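Long-range contacts in Lys-gingipain W83 (Porphyromonas gingivalis, PDB 6I9A), which cleaves proteins after lysine as the catalytic subunit of a secreted cysteine protease, and may act as a virulence factor in periodontal disease: residues H6-Y10 / S321-V325; T118-S122 / V359-S364; P114-F119 / T324-W330. All coordinates share one frame. Numbering follows the deposited sequence.

Overall arrangement
Contact 2 joins the two sheets of the C25 peptidase domain, and contacts 3 and 1 continue from it. It pairs an outermost strand of each sheet, 117-121 and 357-361. In contact 3 the start of strand 117-121 meets the first turns of helix 325-342, its centre about 9 Å from that of contact 2; Gly363 O lies 3.0 Å from Asn326 N, a probable hydrogen bond. Contact 1, centred about 7 Å from contact 3, attaches the N-terminal loop to the sodium-binding loop before that helix, and Asp8 OD1 reaches Tyr117 OH at 2.6 Å. None contains the nucleophile Cys249 or the inferred proton donor His216, but Cys249 follows strand 242-247 of the same sheet as 357-361.

Contact 1: residues H6-Y10 / S321-V325; sequences HGDLY and SYNTV. With NA (sodium ion), chain E.
Two irregular loops meet here, their end-to-end directions 67° apart, with Asp8 CA 6.0 Å from Tyr322 CA. Asp8 has chi1 t and chi2 near 4°, which sends the carboxylate into the 321-325 loop, where OD2 accepts from Tyr322 N at 2.8 Å. OD1 turns back to accept from Tyr10 N at 3.1 Å, an Asx turn, and is also hydrogen-bonded to Tyr117 OH. Two waters bridge the loops: one links Asp8 OD1 to Thr324 OG1, 2.8 Å from each, and the other links Asp8 OD2 (2.8 Å) to Asn323 N (3.0 Å). Tyr322 takes left-handed backbone angles (53/58) and an m rotamer with chi2 near -88° that turns one ring face to Asp8 CB, 3.9 Å from the ring centroid in a CH-pi contact. Tyr10 (chi1 t) brings CD1 to 4.3 Å from Thr324 CG2. The 321-325 loop binds sodium through Ser321 O (2.4 Å), Tyr322 O (2.5 Å) and Asn323 OD1 (2.4 Å, chi1 m), with carbonyls of Ala315, Thr316 and Leu318 completing the site; the Asn323 side chain also pairs with Glu319. The 6-10 loop lies between helix 2-5 and strand 14-20; 321-325 leads from helix 312-317 into helix 325-342, N-capped by Thr324.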
loop_
_atom_site.group_PDB
_atom_site.type_symbol
_atom_site.label_atom_id
_atom_site.label_comp_id
_atom_site.label_asym_id
_atom_site.label_seq_id
_atom_site.Cartn_x
_atom_site.Cartn_y
_atom_site.Cartn_z
ATOM N N HIS A 6 -11.152 1.661 14.904
ATOM C CA HIS A 6 -10.493 0.907 13.856
ATOM C C HIS A 6 -9.361 1.664 13.256
ATOM O O HIS A 6 -9.395 2.008 12.057
ATOM C CB HIS A 6 -11.501 0.551 12.756
ATOM C CG HIS A 6 -12.539 -0.396 13.221
ATOM N ND1 HIS A 6 -12.235 -1.694 13.549
ATOM C CD2 HIS A 6 -13.862 -0.206 13.366
ATOM C CE1 HIS A 6 -13.391 -2.255 13.907
ATOM N NE2 HIS A 6 -14.384 -1.373 13.845
ATOM N N GLY A 7 -8.355 1.907 14.071
ATOM C CA GLY A 7 -7.195 2.638 13.579
ATOM C C GLY A 7 -6.246 1.802 12.739
ATOM O O GLY A 7 -6.457 0.622 12.434
ATOM N N ASP A 8 -5.144 2.459 12.374
ATOM C CA ASP A 8 -4.092 1.850 11.548
ATOM C C ASP A 8 -3.712 0.473 12.130
ATOM O O ASP A 8 -3.351 0.374 13.303
ATOM C CB ASP A 8 -2.888 2.813 11.625
ATOM C CG ASP A 8 -1.653 2.481 10.805
ATOM O OD1 ASP A 8 -1.680 1.486 10.030
ATOM O OD2 ASP A 8 -0.667 3.204 10.925
ATOM N N LEU A 9 -3.742 -0.544 11.287
ATOM C CA LEU A 9 -3.394 -1.922 11.679
ATOM C C LEU A 9 -1.906 -2.148 11.807
ATOM O O LEU A 9 -1.495 -3.203 12.315
ATOM C CB LEU A 9 -3.974 -2.932 10.668
ATOM C CG LEU A 9 -5.504 -3.050 10.689
ATOM C CD1 LEU A 9 -5.919 -4.093 9.691
ATOM C CD2 LEU A 9 -6.016 -3.439 12.099
ATOM N N TYR A 10 -1.053 -1.241 11.317
ATOM C CA TYR A 10 0.381 -1.481 11.414
ATOM C C TYR A 10 0.779 -1.727 12.861
ATOM O O TYR A 10 0.349 -1.029 13.782
ATOM C CB TYR A 10 1.129 -0.286 10.829
ATOM C CG TYR A 10 2.624 -0.488 10.834
ATOM C CD1 TYR A 10 3.246 -1.203 9.818
ATOM C CD2 TYR A 10 3.401 -0.060 11.911
ATOM C CE1 TYR A 10 4.633 -1.391 9.814
ATOM C CE2 TYR A 10 4.789 -0.279 11.938
ATOM C CZ TYR A 10 5.382 -0.958 10.887
ATOM O OH TYR A 10 6.747 -1.158 10.911
ATOM N N SER A 321 1.839 7.717 11.863
ATOM C CA SER A 321 0.903 6.622 11.605
ATOM C C SER A 321 0.447 6.761 10.167
ATOM O O SER A 321 0.753 7.745 9.462
ATOM C CB SER A 321 -0.286 6.670 12.581
ATOM O OG SER A 321 -1.056 7.842 12.428
ATOM N N TYR A 322 -0.257 5.729 9.687
ATOM C CA TYR A 322 -0.806 5.646 8.321
ATOM C C TYR A 322 0.313 5.907 7.304
ATOM O O TYR A 322 0.249 6.787 6.451
ATOM C CB TYR A 322 -1.985 6.623 8.123
ATOM C CG TYR A 322 -3.201 6.262 8.931
ATOM C CD1 TYR A 322 -4.151 5.390 8.421
ATOM C CD2 TYR A 322 -3.397 6.781 10.216
ATOM C CE1 TYR A 322 -5.243 5.011 9.164
ATOM C CE2 TYR A 322 -4.525 6.399 10.969
ATOM C CZ TYR A 322 -5.434 5.543 10.405
ATOM O OH TYR A 322 -6.589 5.146 11.076
ATOM N N ASN A 323 1.348 5.073 7.395
ATOM C CA ASN A 323 2.551 5.202 6.574
ATOM C C ASN A 323 2.699 4.124 5.521
ATOM O O ASN A 323 3.704 4.168 4.800
ATOM C CB ASN A 323 3.800 5.281 7.485
ATOM C CG ASN A 323 3.812 6.618 8.183
ATOM O OD1 ASN A 323 3.356 7.629 7.603
ATOM N ND2 ASN A 323 4.288 6.696 9.418
ATOM N N THR A 324 1.738 3.211 5.358
ATOM C CA THR A 324 1.782 2.203 4.295
ATOM C C THR A 324 0.796 2.545 3.192
ATOM O O THR A 324 -0.172 3.279 3.404
ATOM C CB THR A 324 1.512 0.827 4.860
ATOM O OG1 THR A 324 0.177 0.779 5.390
ATOM C CG2 THR A 324 2.571 0.381 5.845
ATOM N N VAL A 325 0.949 1.888 2.071
ATOM C CA VAL A 325 -0.036 1.980 0.971
ATOM C C VAL A 325 -1.407 1.495 1.474
ATOM O O VAL A 325 -2.428 2.171 1.302
ATOM C CB VAL A 325 0.417 1.136 -0.242
ATOM C CG1 VAL A 325 -0.723 1.031 -1.262
ATOM C CG2 VAL A 325 1.651 1.761 -0.906
HETATM NA NA NA E . 1.263 8.872 7.466
HETATM O O HOH W 1 0.323 1.454 8.065
HETATM O O HOH W 2 1.807 3.139 9.607
#

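Contact 2: residues T118-S122 / V359-S364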
loop_
_atom_site.group_PDB
_atom_site.type_symbol
_atom_site.label_atom_id
_atom_site.label_comp_id
_atom_site.label_asym_id
_atom_site.label_seq_id
_atom_site.Cartn_x
_atom_site.Cartn_y
_atom_site.Cartn_z
ATOM N N THR A 118 -4.763 -6.131 3.532
ATOM C CA THR A 118 -4.726 -7.079 2.449
ATOM C C THR A 118 -4.409 -6.421 1.150
ATOM O O THR A 118 -4.976 -5.367 0.806
ATOM C CB THR A 118 -6.104 -7.780 2.394
ATOM O OG1 THR A 118 -6.303 -8.430 3.669
ATOM C CG2 THR A 118 -6.204 -8.825 1.310
ATOM N N PHE A 119 -3.557 -7.062 0.358
ATOM C CA PHE A 119 -3.235 -6.584 -0.983
ATOM C C PHE A 119 -3.051 -7.786 -1.861
ATOM O O PHE A 119 -2.767 -8.891 -1.385
ATOM C CB PHE A 119 -2.013 -5.655 -0.987
ATOM C CG PHE A 119 -0.757 -6.292 -0.413
ATOM C CD1 PHE A 119 0.118 -6.997 -1.236
ATOM C CD2 PHE A 119 -0.412 -6.113 0.938
ATOM C CE1 PHE A 119 1.300 -7.507 -0.734
ATOM C CE2 PHE A 119 0.756 -6.671 1.431
ATOM C CZ PHE A 119 1.609 -7.342 0.596
ATOM N N ARG A 120 -3.152 -7.562 -3.171
ATOM C CA ARG A 120 -3.053 -8.627 -4.150
ATOM C C ARG A 120 -2.005 -8.304 -5.190
ATOM O O ARG A 120 -2.123 -7.319 -5.924
ATOM C CB ARG A 120 -4.421 -8.912 -4.806
ATOM C CG ARG A 120 -4.368 -9.940 -5.939
ATOM C CD ARG A 120 -5.713 -10.109 -6.608
ATOM N NE ARG A 120 -6.700 -10.781 -5.765
ATOM C CZ ARG A 120 -7.133 -12.024 -5.985
ATOM N NH1 ARG A 120 -6.516 -12.819 -6.885
ATOM N NH2 ARG A 120 -8.147 -12.499 -5.292
ATOM N N MET A 121 -0.952 -9.134 -5.252
ATOM C CA MET A 121 0.066 -9.089 -6.282
ATOM C C MET A 121 -0.493 -9.919 -7.417
ATOM O O MET A 121 -0.242 -11.129 -7.505
ATOM C CB MET A 121 1.383 -9.655 -5.732
ATOM C CG MET A 121 1.852 -8.959 -4.449
ATOM S SD MET A 121 2.772 -7.451 -4.784
ATOM C CE MET A 121 4.268 -8.182 -5.023
ATOM N N SER A 122 -1.334 -9.316 -8.255
ATOM C CA SER A 122 -2.014 -10.063 -9.321
ATOM C C SER A 122 -1.121 -10.179 -10.546
ATOM O O SER A 122 -0.730 -9.153 -11.143
ATOM C CB SER A 122 -3.325 -9.372 -9.701
ATOM O OG SER A 122 -3.869 -10.162 -10.748
ATOM N N VAL A 359 -6.106 -2.843 -2.914
ATOM C CA VAL A 359 -4.730 -2.619 -3.306
ATOM C C VAL A 359 -4.321 -3.750 -4.268
ATOM O O VAL A 359 -4.422 -4.940 -3.908
ATOM C CB VAL A 359 -3.763 -2.591 -2.111
ATOM C CG1 VAL A 359 -2.315 -2.404 -2.623
ATOM C CG2 VAL A 359 -4.109 -1.463 -1.113
ATOM N N LEU A 360 -3.806 -3.359 -5.434
ATOM C CA LEU A 360 -3.119 -4.252 -6.387
ATOM C C LEU A 360 -1.641 -3.844 -6.365
ATOM O O LEU A 360 -1.303 -2.657 -6.254
ATOM C CB LEU A 360 -3.714 -4.137 -7.790
ATOM C CG LEU A 360 -5.134 -4.725 -7.871
ATOM C CD1 LEU A 360 -5.912 -4.163 -9.063
ATOM C CD2 LEU A 360 -5.057 -6.260 -7.968
ATOM N N GLY A 361 -0.754 -4.837 -6.417
ATOM C CA GLY A 361 0.648 -4.560 -6.135
ATOM C C GLY A 361 0.885 -4.581 -4.626
ATOM O O GLY A 361 0.130 -5.212 -3.882
ATOM N N ASP A 362 1.971 -3.966 -4.152
ATOM C CA ASP A 362 2.429 -4.218 -2.789
ATOM C C ASP A 362 1.948 -3.153 -1.815
ATOM O O ASP A 362 2.482 -2.038 -1.716
ATOM C CB ASP A 362 3.960 -4.310 -2.802
ATOM C CG ASP A 362 4.550 -4.724 -1.455
ATOM O OD1 ASP A 362 3.784 -4.788 -0.461
ATOM O OD2 ASP A 362 5.771 -5.027 -1.412
ATOM N N GLY A 363 0.935 -3.527 -1.039
ATOM C CA GLY A 363 0.339 -2.653 -0.045
ATOM C C GLY A 363 1.168 -2.423 1.204
ATOM O O GLY A 363 0.892 -1.518 2.007
ATOM N N SER A 364 2.247 -3.228 1.370
ATOM C CA SER A 364 3.132 -3.083 2.535
ATOM C C SER A 364 4.217 -2.046 2.342
ATOM O O SER A 364 4.954 -1.753 3.278
ATOM C CB SER A 364 3.739 -4.424 2.948
ATOM O OG SER A 364 4.743 -4.857 2.039
HETATM O O HOH W 3 -7.095 -5.026 -1.048
#
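Strands 118-121 and 359-361 run in the same general direction, 38° apart, their segment axes approaching to 4.5 Å. Such divergence leaves one parallel bridge, in which Arg120 uses both of its backbone polar groups: Arg120 N donates to Val359 O (3.0 Å), and Arg120 O accepts from Gly361 N (2.9 Å). Arg120 O also receives a CA-H...O contact from Leu360 CA at 3.3 Å. Before the bridge a water donates to Thr118 O (2.8 Å) and accepts from Val359 N (3.0 Å); Thr118 O is bonded to Asn326 ND2 as well. Beyond it, Asp362 OD1 accepts Ser364 N (2.9 Å), an Asx turn, and also Ser364 OG (2.7 Å), while Asp362 OD2 forms a salt bridge with Lys35. The guanidinium of Arg120 leads away to a salt bridge with Asp102 and, through NH1, to the carbonyls of Gly84 and Ile89; Ser122 OG bonds to Glu263. Phe119, chi1 p, covers the turn, its CG 3.3 Å from Gly363 N. A side chain on Gly363 would collide with Phe119 CB, and at the backbone angles of Gly361 (84/-160) a CB would press on the preceding carbonyl O. The pairing joins the edge of the four-stranded parallel sheet, where strand 79-83 neighbours 117-121, to the edge of the six-stranded sheet, where 273-279 neighbours 357-361; helix 325-342 packs on Val359 and helix 126-141 on Met121.

Contact 3: residues P114-F119 / T324-W330; sequences PEMYTF and TVNSIMW. With CA (calcium ion), chain G.
This is a buried strand-helix contact in which the start of strand 117-121, an outermost strand of the four-stranded parallel sheet, crosses the N-terminal turns of helix 325-342. The segment axes, strand 117-119 and helix 325-330, lie 8.6 Å apart at 108°, and the nearest CA atoms are those of Tyr117 and Asn326, at 6.0 Å. Asn326, chi1 near -98°, donates from ND2 to Thr118 O at 2.9 Å and makes a CH-pi contact, CB 3.9 Å from the Tyr117 ring centroid. Tyr117 (chi1 m, chi2 near -27°) presents its edge to the face of the Trp330 six-membered ring, offset, centroids 5.4 Å apart and planes at 76°. Trp330, chi1 t, also receives Pro114, CD 3.6 Å from CZ3. Glu115 turns away, binding calcium through OE1 and OE2, both at 2.5 Å, together with two waters (2.4 Å each), Asp109, Asp111 and the carbonyl of Phe113. Thr324 OG1 accepts from Ser327 N (3.0 Å), an N-cap. A helix thus packs across a sheet-edge strand beside the calcium loop of the C25 peptidase domain.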
loop_
_atom_site.group_PDB
_atom_site.type_symbol
_atom_site.label_atom_id
_atom_site.label_comp_id
_atom_site.label_asym_id
_atom_site.label_seq_id
_atom_site.Cartn_x
_atom_site.Cartn_y
_atom_site.Cartn_z
ATOM N N PRO A 114 -11.778 -5.196 7.954
ATOM C CA PRO A 114 -10.705 -6.202 7.913
ATOM C C PRO A 114 -9.946 -6.340 9.212
ATOM O O PRO A 114 -9.747 -5.350 9.946
ATOM C CB PRO A 114 -9.738 -5.661 6.840
ATOM C CG PRO A 114 -10.611 -4.774 5.984
ATOM C CD PRO A 114 -11.571 -4.129 6.954
ATOM N N GLU A 115 -9.431 -7.553 9.452
ATOM C CA GLU A 115 -8.484 -7.842 10.553
ATOM C C GLU A 115 -7.049 -7.658 10.137
ATOM O O GLU A 115 -6.199 -7.585 11.027
ATOM C CB GLU A 115 -8.700 -9.295 11.041
ATOM C CG GLU A 115 -9.702 -9.372 12.204
ATOM C CD GLU A 115 -11.036 -8.733 11.891
ATOM O OE1 GLU A 115 -11.263 -7.601 12.377
ATOM O OE2 GLU A 115 -11.850 -9.334 11.149
ATOM N N MET A 116 -6.768 -7.646 8.815
ATOM C CA MET A 116 -5.436 -7.570 8.268
ATOM C C MET A 116 -5.423 -6.599 7.103
ATOM O O MET A 116 -6.414 -6.556 6.354
ATOM C CB MET A 116 -4.988 -8.947 7.748
ATOM C CG MET A 116 -4.797 -9.983 8.865
ATOM S SD MET A 116 -4.734 -11.693 8.248
ATOM C CE MET A 116 -6.501 -11.971 7.919
ATOM N N TYR A 117 -4.303 -5.935 6.863
ATOM C CA TYR A 117 -4.120 -5.144 5.647
ATOM C C TYR A 117 -3.853 -6.071 4.494
ATOM O O TYR A 117 -2.831 -6.786 4.494
ATOM C CB TYR A 117 -2.917 -4.226 5.818
ATOM C CG TYR A 117 -3.130 -2.942 6.585
ATOM C CD1 TYR A 117 -4.391 -2.323 6.640
ATOM C CD2 TYR A 117 -2.055 -2.262 7.150
ATOM C CE1 TYR A 117 -4.553 -1.083 7.257
ATOM C CE2 TYR A 117 -2.209 -1.028 7.778
ATOM C CZ TYR A 117 -3.462 -0.437 7.809
ATOM O OH TYR A 117 -3.647 0.782 8.425
ATOM N N THR A 118 -4.763 -6.131 3.532
ATOM C CA THR A 118 -4.726 -7.079 2.449
ATOM C C THR A 118 -4.409 -6.421 1.150
ATOM O O THR A 118 -4.976 -5.367 0.806
ATOM C CB THR A 118 -6.104 -7.780 2.394
ATOM O OG1 THR A 118 -6.303 -8.430 3.669
ATOM C CG2 THR A 118 -6.204 -8.825 1.310
ATOM N N PHE A 119 -3.557 -7.062 0.358
ATOM C CA PHE A 119 -3.235 -6.584 -0.983
ATOM C C PHE A 119 -3.051 -7.786 -1.861
ATOM O O PHE A 119 -2.767 -8.891 -1.385
ATOM C CB PHE A 119 -2.013 -5.655 -0.987
ATOM C CG PHE A 119 -0.757 -6.292 -0.413
ATOM C CD1 PHE A 119 0.118 -6.997 -1.236
ATOM C CD2 PHE A 119 -0.412 -6.113 0.938
ATOM C CE1 PHE A 119 1.300 -7.507 -0.734
ATOM C CE2 PHE A 119 0.756 -6.671 1.431
ATOM C CZ PHE A 119 1.609 -7.342 0.596
ATOM N N THR A 324 1.738 3.211 5.358
ATOM C CA THR A 324 1.782 2.203 4.295
ATOM C C THR A 324 0.796 2.545 3.192
ATOM O O THR A 324 -0.172 3.279 3.404
ATOM C CB THR A 324 1.512 0.827 4.860
ATOM O OG1 THR A 324 0.177 0.779 5.390
ATOM C CG2 THR A 324 2.571 0.381 5.845
ATOM N N VAL A 325 0.949 1.888 2.071
ATOM C CA VAL A 325 -0.036 1.980 0.971
ATOM C C VAL A 325 -1.407 1.495 1.474
ATOM O O VAL A 325 -2.428 2.171 1.302
ATOM C CB VAL A 325 0.417 1.136 -0.242
ATOM C CG1 VAL A 325 -0.723 1.031 -1.262
ATOM C CG2 VAL A 325 1.651 1.761 -0.906
ATOM N N ASN A 326 -1.446 0.314 2.137
ATOM C CA ASN A 326 -2.755 -0.156 2.616
ATOM C C ASN A 326 -3.376 0.864 3.539
ATOM O O ASN A 326 -4.608 1.033 3.510
ATOM C CB ASN A 326 -2.630 -1.488 3.371
ATOM C CG ASN A 326 -2.960 -2.657 2.474
ATOM O OD1 ASN A 326 -2.076 -3.306 1.894
ATOM N ND2 ASN A 326 -4.253 -2.963 2.335
ATOM N N SER A 327 -2.602 1.530 4.408
ATOM C CA SER A 327 -3.192 2.458 5.363
ATOM C C SER A 327 -3.828 3.662 4.672
ATOM O O SER A 327 -4.727 4.275 5.251
ATOM C CB SER A 327 -2.173 2.892 6.413
ATOM O OG SER A 327 -1.222 3.799 5.877
ATOM N N ILE A 328 -3.359 4.055 3.492
ATOM C CA ILE A 328 -3.977 5.206 2.758
ATOM C C ILE A 328 -5.406 4.801 2.406
ATOM O O ILE A 328 -6.362 5.572 2.596
ATOM C CB ILE A 328 -3.153 5.579 1.519
ATOM C CG1 ILE A 328 -1.744 6.033 1.934
ATOM C CG2 ILE A 328 -3.866 6.633 0.699
ATOM C CD1 ILE A 328 -0.808 6.244 0.760
ATOM N N MET A 329 -5.566 3.569 1.860
ATOM C CA MET A 329 -6.903 3.064 1.500
ATOM C C MET A 329 -7.795 2.921 2.737
ATOM O O MET A 329 -8.961 3.280 2.711
ATOM C CB MET A 329 -6.735 1.732 0.766
ATOM C CG MET A 329 -8.061 1.131 0.307
ATOM S SD MET A 329 -7.850 -0.377 -0.638
ATOM C CE MET A 329 -7.645 -1.600 0.664
ATOM N N TRP A 330 -7.206 2.414 3.827
ATOM C CA TRP A 330 -7.912 2.221 5.093
ATOM C C TRP A 330 -8.467 3.562 5.567
ATOM O O TRP A 330 -9.631 3.671 5.939
ATOM C CB TRP A 330 -6.904 1.672 6.112
ATOM C CG TRP A 330 -7.548 1.288 7.406
ATOM C CD1 TRP A 330 -7.754 2.087 8.487
ATOM C CD2 TRP A 330 -7.989 -0.011 7.767
ATOM N NE1 TRP A 330 -8.340 1.339 9.514
ATOM C CE2 TRP A 330 -8.482 0.054 9.088
ATOM C CE3 TRP A 330 -8.029 -1.220 7.087
ATOM C CZ2 TRP A 330 -9.009 -1.082 9.741
ATOM C CZ3 TRP A 330 -8.539 -2.325 7.721
ATOM C CH2 TRP A 330 -9.024 -2.245 9.022
HETATM CA CA CA G . -13.532 -7.493 11.428
HETATM O O HOH W 4 -13.481 -5.652 12.949
HETATM O O HOH W 5 -14.696 -8.981 9.904
#